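Side-chain contacts in NAD(P)H-flavin oxidoreductase (Agrobacterium tumefaciens str. C58, PDB 2FRE), which probably catalyses the NAD(P)H-dependent reduction of flavin or related acceptors with a bound flavin mononucleotide (FMN) as cofactor: residues 29-33 / 34-38; 65-68 / 69-73; 121-124 / 125-128; 147-150 / 151-155; 189-193 / 194-198. All coordinates share one frame; numbering follows the deposited sequence.

Contact 1 of 5, residues 29-33 / 34-38; sequences SPMPK and EHLLT
Pro32 sets its CG over one face of the His35 imidazole at the start of helix 33-44. That atom stands 4.0 Å from the centroid of the His35 ring and 24° off its normal, a CH-pi contact displaced toward the rim. With CG anti to the carbonyl carbon (chi1 -77°), the His35 side chain swings back toward the helix start and meets the pyrrolidine. Its ND1 is hydrogen-bonded to Tyr130 OH, which, with the Pro32 contact, probably limits rotation of the ring.

The tight part lies beyond His35. Met31, a selenomethionine, brings CG to 3.7 Å from His35 CB and its SE to 4.0 Å from Leu36 CB. Ile161 and Val87 touch both Met31 and Leu36 and bury them. The opposite character belongs to Lys33 and Glu34, whose CB atoms head away from the neighbouring segment into exposed positions; the Lys33 ammonium has a long, weak ion pair with Glu192 of the second subunit.

On the backbone, Leu36 N reaches Pro32 O weakly at 3.4 Å, whereas Leu37 N bonds properly to Lys33 O at 3.2 Å. With Pro32 as N-cap, Met31 and Leu36 fall at N' and N4, the positions of a hydrophobic staple at a helix N terminus.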
# COMPACT_ATOMS: atom_id res chain seq x y z
N SER A 29 -20.45 3.25 16.92
CA SER A 29 -20.02 2.81 18.26
C SER A 29 -18.62 3.31 18.54
O SER A 29 -17.87 3.60 17.60
CB SER A 29 -20.05 1.29 18.35
OG SER A 29 -19.19 0.71 17.39
N PRO A 30 -18.24 3.41 19.82
CA PRO A 30 -16.84 3.72 20.15
C PRO A 30 -15.90 2.55 19.84
O PRO A 30 -16.26 1.40 20.04
CB PRO A 30 -16.88 3.98 21.66
CG PRO A 30 -18.11 3.33 22.16
CD PRO A 30 -19.08 3.25 21.02
N MSE A 31 -14.70 2.86 19.33
CA MSE A 31 -13.67 1.84 19.15
C MSE A 31 -12.68 1.95 20.29
O MSE A 31 -12.23 3.05 20.60
CB MSE A 31 -12.89 2.05 17.85
CG MSE A 31 -11.74 1.07 17.70
SE MSE A 31 -10.65 1.39 16.09
CE MSE A 31 -12.07 1.07 14.75
N PRO A 32 -12.34 0.83 20.92
CA PRO A 32 -11.36 0.91 22.01
C PRO A 32 -10.09 1.65 21.57
O PRO A 32 -9.63 1.47 20.43
CB PRO A 32 -11.09 -0.56 22.35
CG PRO A 32 -12.34 -1.25 21.98
CD PRO A 32 -12.82 -0.55 20.73
N LYS A 33 -9.55 2.50 22.44
CA LYS A 33 -8.34 3.27 22.08
C LYS A 33 -7.20 2.36 21.61
O LYS A 33 -6.50 2.70 20.63
CB LYS A 33 -7.88 4.17 23.24
CG LYS A 33 -8.40 5.64 23.17
CD LYS A 33 -9.91 5.74 23.30
CE LYS A 33 -10.46 7.16 23.05
NZ LYS A 33 -9.52 8.27 23.43
N GLU A 34 -7.01 1.23 22.30
CA GLU A 34 -5.91 0.29 21.97
C GLU A 34 -6.08 -0.35 20.58
O GLU A 34 -5.07 -0.67 19.91
CB GLU A 34 -5.78 -0.83 23.02
CG GLU A 34 -4.45 -1.62 22.93
CD GLU A 34 -4.48 -3.01 23.59
OE1 GLU A 34 -5.18 -3.93 23.10
OE2 GLU A 34 -3.76 -3.19 24.60
N HIS A 35 -7.33 -0.55 20.17
CA HIS A 35 -7.63 -1.10 18.85
C HIS A 35 -7.12 -0.14 17.78
O HIS A 35 -6.46 -0.59 16.84
CB HIS A 35 -9.12 -1.39 18.67
CG HIS A 35 -9.58 -2.65 19.35
ND1 HIS A 35 -10.86 -3.15 19.22
CD2 HIS A 35 -8.91 -3.53 20.13
CE1 HIS A 35 -10.96 -4.26 19.92
NE2 HIS A 35 -9.80 -4.52 20.48
N LEU A 36 -7.36 1.17 17.93
CA LEU A 36 -6.87 2.12 16.92
C LEU A 36 -5.35 2.17 16.89
O LEU A 36 -4.74 2.25 15.83
CB LEU A 36 -7.41 3.54 17.11
CG LEU A 36 -6.97 4.54 16.01
CD1 LEU A 36 -7.38 4.09 14.65
CD2 LEU A 36 -7.54 5.93 16.28
N LEU A 37 -4.74 2.12 18.07
CA LEU A 37 -3.29 2.14 18.18
C LEU A 37 -2.66 0.88 17.54
O LEU A 37 -1.64 0.97 16.84
CB LEU A 37 -2.88 2.36 19.65
CG LEU A 37 -3.15 3.78 20.18
CD1 LEU A 37 -2.91 3.88 21.66
CD2 LEU A 37 -2.31 4.85 19.46
N THR A 38 -3.30 -0.27 17.71
CA THR A 38 -2.86 -1.50 17.04
C THR A 38 -2.90 -1.34 15.52
O THR A 38 -1.93 -1.68 14.81
CB THR A 38 -3.71 -2.71 17.50
OG1 THR A 38 -3.66 -2.81 18.93
CG2 THR A 38 -3.18 -4.01 16.93

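Contact 2 of 5, residues 65-68 / 69-73; sequences EDWP and LFVEL
Trp67 and Val71 form an intrahelical i to i+4 CH-pi contact along the short helix 67-72, on the surface of the subunit beside strand 87-98. The geometry supports this reading: Val71 CG2 lies 3.9 Å from the centroid of the five-membered ring of Trp67 and 24° off its normal, over one face but shifted toward the rim. The nearest ring atom is NE1, at 3.6 Å from Val71 CG2. Trp67 holds CG anti to its own N (chi1 179°), and Val71 turns CG2 back beside its N, so the indole and the methyl converge on the same flank. Leu88 touches both residues.

The backbone beneath is regular. Val71 N bonds to Trp67 O at 2.9 Å, and Phe70 N to Asp66 O at 3.1 Å, each donor lying nearly on the line of its carbonyl. Asp66 O also has Phe70 CD1 at 3.3 Å, close to the plane of the ring and at its edge. One residue on, Glu72 N binds Pro68 O at 2.9 Å with the donor tilted from the carbonyl plane.

Asp66 occupies the N-cap position, yet its carboxylate makes no capping bond; OD2 is instead in a salt bridge with Arg194 of the second subunit, while Phe70 packs on Gly193 of that subunit. The chemistry therefore divides by flank: dispersion and CH-pi contact hold Trp67 to Val71, whereas the acid at the helix start is spent on the dimer interface, where its charge is probably balanced by the arginine.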
# COMPACT_ATOMS: atom_id res chain seq x y z
N GLU A 65 -13.51 15.79 21.24
CA GLU A 65 -13.89 17.20 21.09
C GLU A 65 -13.74 17.70 19.66
O GLU A 65 -14.43 18.64 19.28
CB GLU A 65 -13.04 18.10 21.99
CG GLU A 65 -13.28 17.97 23.49
CD GLU A 65 -14.56 18.66 23.95
OE1 GLU A 65 -14.48 19.77 24.53
OE2 GLU A 65 -15.64 18.07 23.74
N ASP A 66 -12.84 17.11 18.88
CA ASP A 66 -12.64 17.53 17.48
C ASP A 66 -13.29 16.67 16.41
O ASP A 66 -13.05 16.87 15.23
CB ASP A 66 -11.16 17.61 17.17
CG ASP A 66 -10.48 18.69 17.96
OD1 ASP A 66 -10.98 19.85 18.00
OD2 ASP A 66 -9.43 18.36 18.52
N TRP A 67 -14.12 15.71 16.82
CA TRP A 67 -14.85 14.88 15.88
C TRP A 67 -15.56 15.72 14.80
O TRP A 67 -15.40 15.47 13.62
CB TRP A 67 -15.84 14.00 16.61
CG TRP A 67 -16.64 13.14 15.73
CD1 TRP A 67 -17.94 13.30 15.41
CD2 TRP A 67 -16.18 12.00 15.00
NE1 TRP A 67 -18.34 12.31 14.54
CE2 TRP A 67 -17.27 11.50 14.28
CE3 TRP A 67 -14.94 11.35 14.90
CZ2 TRP A 67 -17.18 10.36 13.48
CZ3 TRP A 67 -14.86 10.22 14.12
CH2 TRP A 67 -15.96 9.75 13.40
N PRO A 68 -16.33 16.75 15.20
CA PRO A 68 -17.06 17.50 14.16
C PRO A 68 -16.17 18.22 13.15
O PRO A 68 -16.54 18.37 11.97
CB PRO A 68 -17.91 18.51 14.95
CG PRO A 68 -17.43 18.49 16.35
CD PRO A 68 -16.63 17.24 16.56
N LEU A 69 -15.00 18.65 13.61
CA LEU A 69 -14.03 19.23 12.71
C LEU A 69 -13.56 18.20 11.69
O LEU A 69 -13.47 18.49 10.50
CB LEU A 69 -12.85 19.80 13.48
CG LEU A 69 -11.64 20.23 12.63
CD1 LEU A 69 -11.99 21.39 11.66
CD2 LEU A 69 -10.53 20.61 13.56
N PHE A 70 -13.24 17.00 12.16
CA PHE A 70 -12.81 15.93 11.26
C PHE A 70 -13.91 15.59 10.26
O PHE A 70 -13.63 15.38 9.09
CB PHE A 70 -12.38 14.69 12.05
CG PHE A 70 -10.96 14.74 12.53
CD1 PHE A 70 -10.54 15.72 13.42
CD2 PHE A 70 -10.03 13.80 12.10
CE1 PHE A 70 -9.19 15.78 13.86
CE2 PHE A 70 -8.69 13.85 12.54
CZ PHE A 70 -8.28 14.83 13.41
N VAL A 71 -15.16 15.56 10.70
CA VAL A 71 -16.28 15.31 9.79
C VAL A 71 -16.41 16.42 8.72
O VAL A 71 -16.59 16.13 7.53
CB VAL A 71 -17.61 15.21 10.54
CG1 VAL A 71 -18.78 15.19 9.56
CG2 VAL A 71 -17.65 13.96 11.44
N GLU A 72 -16.28 17.68 9.12
CA GLU A 72 -16.59 18.77 8.19
C GLU A 72 -15.45 19.03 7.21
O GLU A 72 -15.64 19.78 6.25
CB GLU A 72 -17.02 20.03 8.94
CG GLU A 72 -15.90 20.81 9.56
CD GLU A 72 -16.41 21.94 10.43
OE1 GLU A 72 -17.21 22.79 9.96
OE2 GLU A 72 -15.97 21.99 11.60
N LEU A 73 -14.29 18.39 7.46
CA LEU A 73 -13.15 18.38 6.56
C LEU A 73 -13.32 17.38 5.40
O LEU A 73 -12.53 17.38 4.46
CB LEU A 73 -11.85 18.07 7.31
CG LEU A 73 -11.33 19.19 8.23
CD1 LEU A 73 -10.15 18.69 9.05
CD2 LEU A 73 -10.96 20.41 7.42

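Contact 3 of 5, residues 121-124 / 125-128; sequences LAMQ and AHLL
The last turns of helix 110-127, a buried helix at the subunit interface, bring Met123 against His126 and Leu127. Met123, a selenomethionine, is bent at chi2 (56°) and again at chi3, which brings its end nearer the following turn. There CE lies 3.5 Å from His126 ND1 and 3.8 Å from Leu127 CG, the first approach oblique to the imidazole. The modelled SE-CE bond is unusually short, so these methyl distances carry some doubt. Met123 and His126 run side by side in the same direction, whereas Leu127 crosses Met123 at a slant. His126 ND1 is buried here and has no hydrogen-bonding partner in the model.

Leu127 CG also rests 3.3 Å from Met123 O, the carbonyl that receives Leu127 N at 2.9 Å. The Ala125 methyl similarly lies 3.3 Å from Leu121 O. At the end, Leu128 N reaches Gln124 O at 3.1 Å with a more bent N-H...O angle of 141°.

Ile39 touches Leu121 and Ala125 from helix 33-44, Leu16 touches His126 and Leu127, and Met123 meets Met123 of the second subunit. This placement is consistent with the long core helix that lies at the dimer interface in the FMN-dependent nitroreductase fold.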
# COMPACT_ATOMS: atom_id res chain seq x y z
N LEU A 121 -2.85 -0.60 7.32
CA LEU A 121 -3.92 -0.04 8.19
C LEU A 121 -5.27 -0.76 7.98
O LEU A 121 -5.93 -1.22 8.93
CB LEU A 121 -4.05 1.46 7.90
CG LEU A 121 -4.89 2.37 8.80
CD1 LEU A 121 -4.53 3.82 8.50
CD2 LEU A 121 -6.38 2.11 8.65
N ALA A 122 -5.68 -0.81 6.71
CA ALA A 122 -6.94 -1.46 6.30
C ALA A 122 -6.96 -2.95 6.66
O ALA A 122 -7.99 -3.49 7.11
CB ALA A 122 -7.16 -1.26 4.82
N MSE A 123 -5.82 -3.60 6.49
CA MSE A 123 -5.68 -5.01 6.79
C MSE A 123 -5.76 -5.28 8.28
O MSE A 123 -6.47 -6.17 8.71
CB MSE A 123 -4.37 -5.53 6.21
CG MSE A 123 -4.26 -7.02 6.12
SE MSE A 123 -5.73 -7.83 5.10
CE MSE A 123 -6.50 -8.31 6.28
N GLN A 124 -5.03 -4.51 9.06
CA GLN A 124 -5.09 -4.67 10.51
C GLN A 124 -6.49 -4.38 11.07
O GLN A 124 -7.00 -5.11 11.93
CB GLN A 124 -4.01 -3.84 11.22
CG GLN A 124 -3.88 -4.11 12.74
CD GLN A 124 -3.68 -5.56 13.13
OE1 GLN A 124 -4.66 -6.34 13.36
NE2 GLN A 124 -2.44 -5.94 13.27
N ALA A 125 -7.13 -3.34 10.54
CA ALA A 125 -8.52 -3.02 10.88
C ALA A 125 -9.44 -4.23 10.58
O ALA A 125 -10.22 -4.67 11.45
CB ALA A 125 -8.99 -1.79 10.09
N HIS A 126 -9.36 -4.72 9.35
CA HIS A 126 -10.06 -5.95 8.97
C HIS A 126 -9.84 -7.09 9.96
O HIS A 126 -10.80 -7.74 10.42
CB HIS A 126 -9.66 -6.43 7.57
CG HIS A 126 -10.41 -7.65 7.17
ND1 HIS A 126 -9.84 -8.91 7.16
CD2 HIS A 126 -11.71 -7.82 6.83
CE1 HIS A 126 -10.76 -9.80 6.82
NE2 HIS A 126 -11.90 -9.17 6.65
N LEU A 127 -8.57 -7.34 10.30
CA LEU A 127 -8.25 -8.44 11.20
C LEU A 127 -8.85 -8.31 12.60
O LEU A 127 -9.14 -9.32 13.26
CB LEU A 127 -6.73 -8.65 11.27
CG LEU A 127 -6.11 -9.22 9.99
CD1 LEU A 127 -4.60 -9.09 10.03
CD2 LEU A 127 -6.50 -10.68 9.74
N LEU A 128 -9.08 -7.08 13.05
CA LEU A 128 -9.74 -6.80 14.33
C LEU A 128 -11.27 -6.78 14.27
O LEU A 128 -11.91 -6.61 15.30
CB LEU A 128 -9.22 -5.47 14.90
CG LEU A 128 -7.76 -5.48 15.33
CD1 LEU A 128 -7.32 -4.07 15.65
CD2 LEU A 128 -7.57 -6.41 16.53

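Contact 4 of 5, residues 147-150 / 151-155; sequences LDIP and DGFKV
Ile149, Phe153 and Val155 make the apolar centre of this turn. Ile149 divides its branches between two partners: CG2 abuts Phe153 CB at 3.5 Å, and CD1 reaches Val155 CG2 at 3.9 Å, the side chains of the latter pair crossing at about a right angle. CG1 lies anti to the carbonyl carbon (chi1 -66°), which leaves CG2 on the Phe153 side. Farther out, the Pro150 and Phe153 side chains cross at a slant, with Pro150 CD 3.9 Å from Phe153 CD2.

The chain reverses through a type II beta turn from Pro150 to Phe153. Its closing bond, Phe153 N to Pro150 O, is weak at 3.4 Å. Gly152 takes the third position with phi 85°, a conformation that suits a residue without a side chain. Water supplements this loose closure: one molecule bridges Pro150 O and Phe153 O, 2.7 Å from each. A second joins Ile149 O to Asp151 OD1, lying 2.6 Å from the carboxylate oxygen, at the exposed polar edge.

The turn leads from helix 140-146 into strand 153-162. Ile143 of that helix touches Ile149 and Val155, Ile92 of the adjoining strand 87-98 backs Ile149 and Phe153, and Phe195 of the second subunit sets its ring edge-to-face with Phe153.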
# COMPACT_ATOMS: atom_id res chain seq x y z
N LEU A 147 -5.51 21.33 10.78
CA LEU A 147 -4.83 20.29 11.56
C LEU A 147 -3.34 20.56 11.73
O LEU A 147 -2.60 19.70 12.22
CB LEU A 147 -5.06 18.89 10.94
CG LEU A 147 -6.54 18.47 10.80
CD1 LEU A 147 -6.65 17.05 10.37
CD2 LEU A 147 -7.35 18.67 12.10
N ASP A 148 -2.91 21.76 11.35
CA ASP A 148 -1.54 22.23 11.59
C ASP A 148 -0.51 21.34 10.91
O ASP A 148 0.51 20.99 11.51
CB ASP A 148 -1.22 22.31 13.08
CG ASP A 148 -2.14 23.26 13.83
OD1 ASP A 148 -2.47 24.32 13.25
OD2 ASP A 148 -2.53 22.93 14.98
N ILE A 149 -0.78 20.96 9.67
CA ILE A 149 0.15 20.14 8.95
C ILE A 149 1.26 21.05 8.45
O ILE A 149 0.97 22.06 7.81
CB ILE A 149 -0.54 19.39 7.81
CG1 ILE A 149 -1.54 18.40 8.43
CG2 ILE A 149 0.51 18.68 6.91
CD1 ILE A 149 -2.52 17.86 7.48
N PRO A 150 2.54 20.70 8.74
CA PRO A 150 3.65 21.57 8.37
C PRO A 150 3.92 21.53 6.88
O PRO A 150 3.42 20.64 6.19
CB PRO A 150 4.85 20.97 9.13
CG PRO A 150 4.28 19.89 10.00
CD PRO A 150 3.01 19.48 9.41
N ASP A 151 4.69 22.50 6.40
CA ASP A 151 5.10 22.57 5.02
C ASP A 151 5.89 21.31 4.67
O ASP A 151 6.65 20.79 5.50
CB ASP A 151 5.98 23.82 4.76
CG ASP A 151 5.23 25.13 5.00
OD1 ASP A 151 3.98 25.11 5.18
OD2 ASP A 151 5.88 26.20 5.00
N GLY A 152 5.70 20.83 3.45
CA GLY A 152 6.44 19.68 2.97
C GLY A 152 5.78 18.37 3.37
O GLY A 152 6.39 17.32 3.24
N PHE A 153 4.56 18.45 3.90
CA PHE A 153 3.75 17.26 4.16
C PHE A 153 2.49 17.30 3.30
O PHE A 153 1.81 18.32 3.25
CB PHE A 153 3.38 17.17 5.64
CG PHE A 153 4.54 16.76 6.51
CD1 PHE A 153 4.70 15.43 6.86
CD2 PHE A 153 5.45 17.69 6.96
CE1 PHE A 153 5.75 15.02 7.63
CE2 PHE A 153 6.52 17.30 7.74
CZ PHE A 153 6.67 15.95 8.08
N LYS A 154 2.20 16.18 2.66
CA LYS A 154 1.09 16.04 1.73
C LYS A 154 -0.06 15.22 2.35
O LYS A 154 0.17 14.19 3.00
CB LYS A 154 1.59 15.36 0.46
CG LYS A 154 0.52 14.92 -0.50
CD LYS A 154 1.10 14.40 -1.80
CE LYS A 154 0.12 13.55 -2.58
NZ LYS A 154 -1.30 13.83 -2.22
N VAL A 155 -1.29 15.68 2.14
CA VAL A 155 -2.48 14.94 2.52
C VAL A 155 -2.76 13.92 1.41
O VAL A 155 -3.03 14.29 0.27
CB VAL A 155 -3.70 15.87 2.73
CG1 VAL A 155 -4.92 15.06 3.16
CG2 VAL A 155 -3.38 16.96 3.77
O HOH W 1 1.75 23.92 5.83
O HOH W 2 1.72 20.90 4.12

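Contact 5 of 5, residues 189-193 / 194-198; sequences VAFEG and RFTGK
Phe191 and Arg194 face each other across a tight reversal in which Gly193, at phi 89° and psi -47°, forms a classic gamma turn, closed by a weak bond from Arg194 N to Glu192 O at 3.0 Å. The CB of Phe191 points toward the returning chain and comes within 3.2 Å of Arg194 O.

Its ring is sandwiched by backbone: Gly197 N stands 3.5 Å above the centre of one face, while the carbonyl carbon of Val189 lies over the rim of the other. Phe191 CZ is 3.4 Å from Gly197 CA, a close approach that the lack of a side chain at Gly197 allows.

Phe195 adds a T-shaped partner. The edge of Phe191 is directed at the face of Phe195, with centroids 4.9 Å apart and planes at 59°; Phe191 CE2 sits over the centre of the Phe195 ring. The latter is placed there with its CG anti to the backbone N. At the rim, Thr196 OG1 approaches Phe191 CD1 to 3.5 Å and shares a water with Glu192 N, which donates to it over 3.2 Å.

Arg194 NE leaves the loop for a salt bridge with Asp148 of the second subunit. Residues 190-192 pair in parallel with a strand of that subunit, so this aromatic-packed turn belongs to an arm exchanged across a dimer, as in the FMN-dependent nitroreductase fold.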
# COMPACT_ATOMS: atom_id res chain seq x y z
N VAL A 189 -3.81 -6.43 -16.10
CA VAL A 189 -2.87 -5.59 -15.35
C VAL A 189 -1.50 -6.24 -15.12
O VAL A 189 -0.59 -5.54 -14.69
CB VAL A 189 -3.43 -5.11 -13.98
CG1 VAL A 189 -4.72 -4.31 -14.17
CG2 VAL A 189 -3.63 -6.27 -13.00
N ALA A 190 -1.37 -7.53 -15.36
CA ALA A 190 -0.11 -8.24 -15.12
C ALA A 190 0.38 -8.81 -16.44
O ALA A 190 -0.31 -9.64 -17.07
CB ALA A 190 -0.32 -9.37 -14.12
N PHE A 191 1.56 -8.35 -16.86
CA PHE A 191 2.12 -8.66 -18.16
C PHE A 191 3.51 -9.31 -18.00
O PHE A 191 4.38 -8.80 -17.30
CB PHE A 191 2.28 -7.37 -18.99
CG PHE A 191 1.07 -6.46 -18.95
CD1 PHE A 191 -0.21 -6.96 -19.19
CD2 PHE A 191 1.21 -5.11 -18.67
CE1 PHE A 191 -1.31 -6.13 -19.16
CE2 PHE A 191 0.11 -4.28 -18.61
CZ PHE A 191 -1.17 -4.80 -18.87
N GLU A 192 3.72 -10.42 -18.70
CA GLU A 192 5.03 -11.07 -18.69
C GLU A 192 5.95 -10.47 -19.73
O GLU A 192 5.56 -10.31 -20.90
CB GLU A 192 4.90 -12.55 -18.97
CG GLU A 192 6.20 -13.29 -18.76
CD GLU A 192 6.03 -14.77 -18.57
OE1 GLU A 192 5.09 -15.37 -19.14
OE2 GLU A 192 6.85 -15.36 -17.84
N GLY A 193 7.17 -10.11 -19.31
CA GLY A 193 8.25 -9.77 -20.25
C GLY A 193 8.31 -8.32 -20.66
O GLY A 193 9.40 -7.71 -20.69
N ARG A 194 7.16 -7.76 -21.01
CA ARG A 194 7.05 -6.36 -21.43
C ARG A 194 5.61 -5.89 -21.24
O ARG A 194 4.72 -6.68 -20.97
CB ARG A 194 7.46 -6.20 -22.90
CG ARG A 194 6.75 -7.13 -23.86
CD ARG A 194 7.25 -6.91 -25.31
NE ARG A 194 6.72 -5.66 -25.85
CZ ARG A 194 5.53 -5.53 -26.43
NH1 ARG A 194 4.72 -6.56 -26.54
NH2 ARG A 194 5.15 -4.34 -26.88
N PHE A 195 5.39 -4.59 -21.37
CA PHE A 195 4.06 -4.02 -21.20
C PHE A 195 3.20 -4.40 -22.42
O PHE A 195 3.41 -3.87 -23.50
CB PHE A 195 4.17 -2.50 -21.05
CG PHE A 195 2.91 -1.83 -20.52
CD1 PHE A 195 2.86 -1.36 -19.22
CD2 PHE A 195 1.79 -1.68 -21.33
CE1 PHE A 195 1.73 -0.72 -18.73
CE2 PHE A 195 0.65 -1.05 -20.86
CZ PHE A 195 0.62 -0.57 -19.54
N THR A 196 2.25 -5.31 -22.27
CA THR A 196 1.45 -5.73 -23.45
C THR A 196 0.03 -5.22 -23.42
O THR A 196 -0.71 -5.40 -24.40
CB THR A 196 1.36 -7.23 -23.58
OG1 THR A 196 0.88 -7.78 -22.36
CG2 THR A 196 2.72 -7.84 -23.90
N GLY A 197 -0.37 -4.59 -22.32
CA GLY A 197 -1.71 -4.04 -22.18
C GLY A 197 -1.93 -2.84 -23.07
O GLY A 197 -0.98 -2.24 -23.55
N LYS A 198 -3.19 -2.50 -23.31
CA LYS A 198 -3.51 -1.27 -24.01
C LYS A 198 -3.12 -0.06 -23.15
O LYS A 198 -3.04 -0.17 -21.92
CB LYS A 198 -5.01 -1.24 -24.33
CG LYS A 198 -5.86 -1.18 -23.09
CD LYS A 198 -7.15 -1.99 -23.21
CE LYS A 198 -7.97 -1.95 -21.91
NZ LYS A 198 -7.12 -2.05 -20.66
O HOH W 3 1.44 -10.69 -20.95

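All five contacts are local and follow one another in series from the N terminus; none encloses or crosses another. Contact 1 turns the loop 29-33 into helix 33-44, and contact 2 starts helix 67-72. Contact 3 ends helix 110-127 and touches contact 1, where Thr38 and His35 pack on Gln124 and Leu128. Contact 4 closes the turn between helix 140-146 and strand 153-162; its Leu147 lies against Phe70, Leu69 and Leu73 of contact 2. Contact 5 closes the C-terminal turn, about 28 Å from contact 1 by nearest atoms within one chain. Through the dimer, however, its residues meet contacts 2 and 4 of the second subunit, and Glu192 makes a weak, long ion pair with contact 1 there.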